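Long-range contacts in quinonprotein alcohol dehydrogenase-like protein (Bacteroides thetaiotaomicron VPI-5482, PDB 4R5O), which is of unknown function but joins an immunoglobulin-like beta-sandwich domain to a seven-bladed beta-propeller and binds calcium ions: residues I339-S344 with L377-Q382; H14-L19 with G86-S91. One frame throughout, in Å; residues are numbered along the deposited sequence.

How the contacts relate
The two contacts illustrate two ways in which side chains pack a two-domain beta protein: contact 1 packs one sheet on the next, contact 2 a loop on a strand. Contact 2 comes first along the chain and is complete before contact 1 begins. It joins the loop ahead of strand 28-31 to strand 86-97, within the N-terminal immunoglobulin-like sandwich. Contact 1 lies in the propeller, where strand 339-343 of one blade faces strand 371-379 of the next. No strand or sheet is common to both. Their centres are 58 Å apart, on opposite sides of the chain's centre, and their nearest atoms are about 36 Å apart. The two contacts are independent, each within its own domain, contact 1 buried and contact 2 at the surface.

Contact 1: residues I339-S344 with L377-Q382; sequences IIYLVS and LQLNQQ
Y341 meets L377 and L379, and V343 meets L377, between two consecutive blades of the seven-bladed beta-propeller, a fold whose sheets pack against their neighbours through apolar side chains. Strand 339-343 is the middle strand of the sheet it forms with 332-333 and 349-353, while strand 371-379 forms an edge of the following four-stranded blade. All the side chains that touch are buried. L377 does most of the work from its side. Its CG stands beside the backbone N (chi1 -63°), and beyond it CD1 reaches the other strand at three points. CD1 of L377 lies 3.7 Å from CB of Y341. The same CD1 of L377 is 3.6 Å from the backbone O of Y341. CG2 of V343 is 3.7 Å from CD1 of L377 and touches CG of L377 as well, the two side chains crossing obliquely. An alanine in place of L377 would probably leave a gap beside CB of Y341 and CG2 of V343, weakening the seam between the blades. V332 and V388 also touch L377, extending this apolar packing into both sheets. Farther along, the side chains of Y341 and L379 cross at about a right angle. One face of the Y341 ring is covered near its rim by CG2 of I339, whereas CD1 of L379 approaches the ring obliquely and comes within 3.7 Å of CE2 of Y341.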
loop_
_atom_site.group_PDB
_atom_site.type_symbol
_atom_site.label_atom_id
_atom_site.label_comp_id
_atom_site.label_asym_id
_atom_site.label_seq_id
_atom_site.Cartn_x
_atom_site.Cartn_y
_atom_site.Cartn_z
ATOM N N ILE A 339 19.673 0.319 15.207
ATOM C CA ILE A 339 19.614 1.497 14.363
ATOM C C ILE A 339 18.177 2.015 14.166
ATOM O O ILE A 339 17.211 1.249 14.061
ATOM C CB ILE A 339 20.230 1.081 12.985
ATOM C CG1 ILE A 339 21.756 0.983 13.074
ATOM C CG2 ILE A 339 19.844 2.003 11.830
ATOM C CD1 ILE A 339 22.395 0.394 11.838
ATOM N N ILE A 340 18.080 3.346 14.062
ATOM C CA ILE A 340 16.893 4.087 13.658
ATOM C C ILE A 340 17.343 5.129 12.631
ATOM O O ILE A 340 18.292 5.878 12.875
ATOM C CB ILE A 340 16.066 4.722 14.805
ATOM C CG1 ILE A 340 15.671 3.670 15.858
ATOM C CG2 ILE A 340 14.835 5.468 14.229
ATOM C CD1 ILE A 340 15.022 4.190 17.066
ATOM N N TYR A 341 16.697 5.131 11.475
ATOM C CA TYR A 341 16.902 6.149 10.462
ATOM C C TYR A 341 15.861 7.252 10.673
ATOM O O TYR A 341 14.690 6.932 10.879
ATOM C CB TYR A 341 16.830 5.563 9.049
ATOM C CG TYR A 341 17.920 4.574 8.730
ATOM C CD1 TYR A 341 19.162 4.998 8.264
ATOM C CD2 TYR A 341 17.696 3.206 8.831
ATOM C CE1 TYR A 341 20.171 4.085 7.958
ATOM C CE2 TYR A 341 18.694 2.284 8.508
ATOM C CZ TYR A 341 19.933 2.731 8.083
ATOM O OH TYR A 341 20.912 1.841 7.736
ATOM N N LEU A 342 16.272 8.526 10.663
ATOM C CA LEU A 342 15.341 9.642 10.828
ATOM C C LEU A 342 15.786 10.792 9.917
ATOM O O LEU A 342 16.955 10.863 9.547
ATOM C CB LEU A 342 15.171 10.102 12.302
ATOM C CG LEU A 342 16.332 10.650 13.150
ATOM C CD1 LEU A 342 15.802 11.163 14.459
ATOM C CD2 LEU A 342 17.387 9.599 13.469
ATOM N N VAL A 343 14.816 11.626 9.480
ATOM C CA VAL A 343 14.990 12.721 8.513
ATOM C C VAL A 343 14.969 14.089 9.182
ATOM O O VAL A 343 14.032 14.408 9.912
ATOM C CB VAL A 343 13.885 12.688 7.433
ATOM C CG1 VAL A 343 14.221 13.636 6.281
ATOM C CG2 VAL A 343 13.657 11.281 6.907
ATOM N N SER A 344 15.968 14.915 8.872
ATOM C CA SER A 344 16.038 16.284 9.347
ATOM C C SER A 344 15.211 17.163 8.417
ATOM O O SER A 344 14.911 16.770 7.278
ATOM C CB SER A 344 17.478 16.767 9.462
ATOM O OG SER A 344 18.125 16.776 8.202
ATOM N N LEU A 377 10.202 7.094 5.771
ATOM C CA LEU A 377 11.267 6.176 5.374
ATOM C C LEU A 377 10.793 4.745 5.446
ATOM O O LEU A 377 9.955 4.415 6.296
ATOM C CB LEU A 377 12.499 6.343 6.272
ATOM C CG LEU A 377 13.246 7.680 6.289
ATOM C CD1 LEU A 377 14.279 7.695 7.405
ATOM C CD2 LEU A 377 13.888 7.974 4.932
ATOM N N GLN A 378 11.328 3.890 4.585
ATOM C CA GLN A 378 11.043 2.451 4.619
ATOM C C GLN A 378 12.374 1.702 4.561
ATOM O O GLN A 378 13.359 2.181 4.000
ATOM C CB GLN A 378 10.074 2.004 3.510
ATOM C CG GLN A 378 9.671 0.528 3.521
ATOM C CD GLN A 378 8.927 0.104 4.761
ATOM O OE1 GLN A 378 9.503 -0.010 5.831
ATOM N NE2 GLN A 378 7.679 -0.321 4.607
ATOM N N LEU A 379 12.404 0.550 5.199
ATOM C CA LEU A 379 13.588 -0.275 5.216
ATOM C C LEU A 379 13.235 -1.673 4.855
ATOM O O LEU A 379 12.207 -2.195 5.300
ATOM C CB LEU A 379 14.266 -0.238 6.595
ATOM C CG LEU A 379 15.699 -0.780 6.686
ATOM C CD1 LEU A 379 16.692 0.228 6.139
ATOM C CD2 LEU A 379 16.076 -1.016 8.126
ATOM N N ASN A 380 14.094 -2.281 4.036
ATOM C CA ASN A 380 14.028 -3.684 3.691
ATOM C C ASN A 380 14.776 -4.438 4.787
ATOM O O ASN A 380 15.992 -4.281 4.890
ATOM C CB ASN A 380 14.589 -3.914 2.302
ATOM C CG ASN A 380 14.460 -5.329 1.824
ATOM O OD1 ASN A 380 14.717 -6.290 2.541
ATOM N ND2 ASN A 380 14.113 -5.487 0.566
ATOM N N GLN A 381 14.062 -5.226 5.614
ATOM C CA GLN A 381 14.642 -5.899 6.763
ATOM C C GLN A 381 15.489 -7.150 6.378
ATOM O O GLN A 381 16.138 -7.702 7.257
ATOM C CB GLN A 381 13.544 -6.308 7.747
ATOM C CG GLN A 381 12.720 -5.136 8.292
ATOM C CD GLN A 381 13.473 -4.085 9.083
ATOM O OE1 GLN A 381 14.589 -4.301 9.577
ATOM N NE2 GLN A 381 12.822 -2.942 9.288
ATOM N N GLN A 382 15.559 -7.548 5.108
ATOM C CA GLN A 382 16.370 -8.710 4.701
ATOM C C GLN A 382 17.724 -8.270 4.141
ATOM O O GLN A 382 18.724 -8.955 4.371
ATOM C CB GLN A 382 15.623 -9.568 3.662
ATOM C CG GLN A 382 14.390 -10.267 4.256
ATOM C CD GLN A 382 13.438 -10.889 3.263
ATOM O OE1 GLN A 382 13.324 -10.455 2.109
ATOM N NE2 GLN A 382 12.624 -11.830 3.741
#

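Contact 2: residues H14-L19 with G86-S91; sequences HYPNVL and GKVEMS
P16 lies against G86 and V88, and its ring can be followed atom by atom across the strand. CB is 3.8 Å from CG1 of V88, and CG sits a little farther from the same methyl, with the two side chains sliding past each other in opposite directions. From a CB that points toward 14-19, chi1 of 58° sets CG1 of V88 between the backbone N and the carbonyl carbon, on the side of P16. At the far end of the ring, CD of P16 reaches the backbone, 3.6 Å from O of G86. Just before the proline, CB of Y15 rests 3.7 Å from CA of G86, while the phenol ring leads away from the strand. Past it, CG1 of V18 meets SE of M90, a selenomethionine, at 3.9 Å. The M90 chain bends at chi3, and its CE comes 4.2 Å from CG2 of V18. Backbone hydrogen bonds of N17 with L43 and of L19 with E41 hold 14-19 beside that part of the chain. V88 and M90 point toward 14-19 while K87 points away, and the direction from CA of Y15 to CA of V18 is 28° from that of G86 to M90, consistent with the packing of an immunoglobulin-like beta-sandwich.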
loop_
_atom_site.group_PDB
_atom_site.type_symbol
_atom_site.label_atom_id
_atom_site.label_comp_id
_atom_site.label_asym_id
_atom_site.label_seq_id
_atom_site.Cartn_x
_atom_site.Cartn_y
_atom_site.Cartn_z
ATOM N N HIS A 14 -24.482 -25.476 -38.576
ATOM C CA HIS A 14 -24.115 -24.345 -39.399
ATOM C C HIS A 14 -23.525 -23.217 -38.556
ATOM O O HIS A 14 -22.842 -22.352 -39.120
ATOM C CB HIS A 14 -25.329 -23.852 -40.183
ATOM C CG HIS A 14 -25.904 -24.872 -41.123
ATOM N ND1 HIS A 14 -27.021 -25.618 -40.782
ATOM C CD2 HIS A 14 -25.472 -25.262 -42.347
ATOM C CE1 HIS A 14 -27.246 -26.415 -41.815
ATOM N NE2 HIS A 14 -26.335 -26.241 -42.776
ATOM N N TYR A 15 -23.713 -23.256 -37.201
ATOM C CA TYR A 15 -23.098 -22.271 -36.310
ATOM C C TYR A 15 -21.561 -22.513 -36.288
ATOM O O TYR A 15 -21.111 -23.565 -36.760
ATOM C CB TYR A 15 -23.710 -22.279 -34.895
ATOM C CG TYR A 15 -23.671 -23.593 -34.150
ATOM C CD1 TYR A 15 -22.500 -24.038 -33.541
ATOM C CD2 TYR A 15 -24.838 -24.319 -33.920
ATOM C CE1 TYR A 15 -22.460 -25.247 -32.844
ATOM C CE2 TYR A 15 -24.821 -25.505 -33.184
ATOM C CZ TYR A 15 -23.625 -25.972 -32.656
ATOM O OH TYR A 15 -23.593 -27.133 -31.923
ATOM N N PRO A 16 -20.724 -21.558 -35.802
ATOM C CA PRO A 16 -19.268 -21.763 -35.885
ATOM C C PRO A 16 -18.797 -23.061 -35.207
ATOM O O PRO A 16 -19.203 -23.364 -34.085
ATOM C CB PRO A 16 -18.711 -20.539 -35.161
ATOM C CG PRO A 16 -19.741 -19.498 -35.361
ATOM C CD PRO A 16 -21.037 -20.223 -35.247
ATOM N N ASN A 17 -17.962 -23.833 -35.926
ATOM C CA ASN A 17 -17.350 -25.089 -35.472
ATOM C C ASN A 17 -15.850 -24.872 -35.257
ATOM O O ASN A 17 -15.083 -24.824 -36.221
ATOM C CB ASN A 17 -17.610 -26.239 -36.465
ATOM C CG ASN A 17 -19.061 -26.623 -36.610
ATOM O OD1 ASN A 17 -19.753 -26.919 -35.632
ATOM N ND2 ASN A 17 -19.532 -26.724 -37.841
ATOM N N VAL A 18 -15.456 -24.689 -33.989
ATOM C CA VAL A 18 -14.090 -24.453 -33.530
ATOM C C VAL A 18 -13.362 -25.810 -33.430
ATOM O O VAL A 18 -13.861 -26.712 -32.769
ATOM C CB VAL A 18 -14.148 -23.693 -32.179
ATOM C CG1 VAL A 18 -12.796 -23.644 -31.481
ATOM C CG2 VAL A 18 -14.677 -22.294 -32.382
ATOM N N LEU A 19 -12.203 -25.963 -34.102
ATOM C CA LEU A 19 -11.442 -27.222 -34.061
ATOM C C LEU A 19 -10.894 -27.441 -32.633
ATOM O O LEU A 19 -10.565 -26.477 -31.958
ATOM C CB LEU A 19 -10.315 -27.236 -35.112
ATOM N N GLY A 86 -25.853 -19.091 -35.969
ATOM C CA GLY A 86 -25.737 -19.220 -34.524
ATOM C C GLY A 86 -24.552 -18.530 -33.893
ATOM O O GLY A 86 -23.711 -17.939 -34.575
ATOM N N LYS A 87 -24.484 -18.647 -32.569
ATOM C CA LYS A 87 -23.501 -18.057 -31.676
ATOM C C LYS A 87 -22.889 -19.128 -30.767
ATOM O O LYS A 87 -23.614 -19.957 -30.209
ATOM C CB LYS A 87 -24.243 -16.987 -30.852
ATOM C CG LYS A 87 -23.445 -16.200 -29.855
ATOM C CD LYS A 87 -24.227 -15.065 -29.215
ATOM C CE LYS A 87 -25.160 -15.457 -28.103
ATOM N NZ LYS A 87 -25.793 -14.267 -27.469
ATOM N N VAL A 88 -21.565 -19.109 -30.606
ATOM C CA VAL A 88 -20.883 -20.043 -29.706
ATOM C C VAL A 88 -20.012 -19.227 -28.717
ATOM O O VAL A 88 -19.460 -18.195 -29.089
ATOM C CB VAL A 88 -20.071 -21.130 -30.438
ATOM C CG1 VAL A 88 -19.018 -20.542 -31.370
ATOM C CG2 VAL A 88 -19.428 -22.074 -29.440
ATOM N N GLU A 89 -19.927 -19.677 -27.460
ATOM C CA GLU A 89 -19.140 -19.007 -26.444
ATOM C C GLU A 89 -18.275 -20.010 -25.649
ATOM O O GLU A 89 -18.794 -20.941 -25.020
ATOM C CB GLU A 89 -20.044 -18.217 -25.487
ATOM C CG GLU A 89 -19.282 -17.509 -24.380
ATOM C CD GLU A 89 -20.104 -16.675 -23.427
ATOM O OE1 GLU A 89 -21.280 -16.388 -23.744
ATOM O OE2 GLU A 89 -19.546 -16.251 -22.389
HETATM N N MSE A 90 -16.950 -19.762 -25.653
HETATM C CA MSE A 90 -15.926 -20.492 -24.901
HETATM C C MSE A 90 -15.315 -19.603 -23.879
HETATM O O MSE A 90 -15.128 -18.428 -24.155
HETATM C CB MSE A 90 -14.844 -21.024 -25.814
HETATM C CG MSE A 90 -15.325 -22.039 -26.782
HETATM SE SE MSE A 90 -14.200 -21.976 -28.307
HETATM C CE MSE A 90 -14.599 -20.045 -28.855
ATOM N N SER A 91 -14.956 -20.149 -22.723
ATOM C CA SER A 91 -14.349 -19.349 -21.668
ATOM C C SER A 91 -13.115 -20.033 -21.080
ATOM O O SER A 91 -13.002 -21.268 -21.057
ATOM C CB SER A 91 -15.356 -19.068 -20.559
ATOM O OG SER A 91 -16.435 -18.312 -21.086
#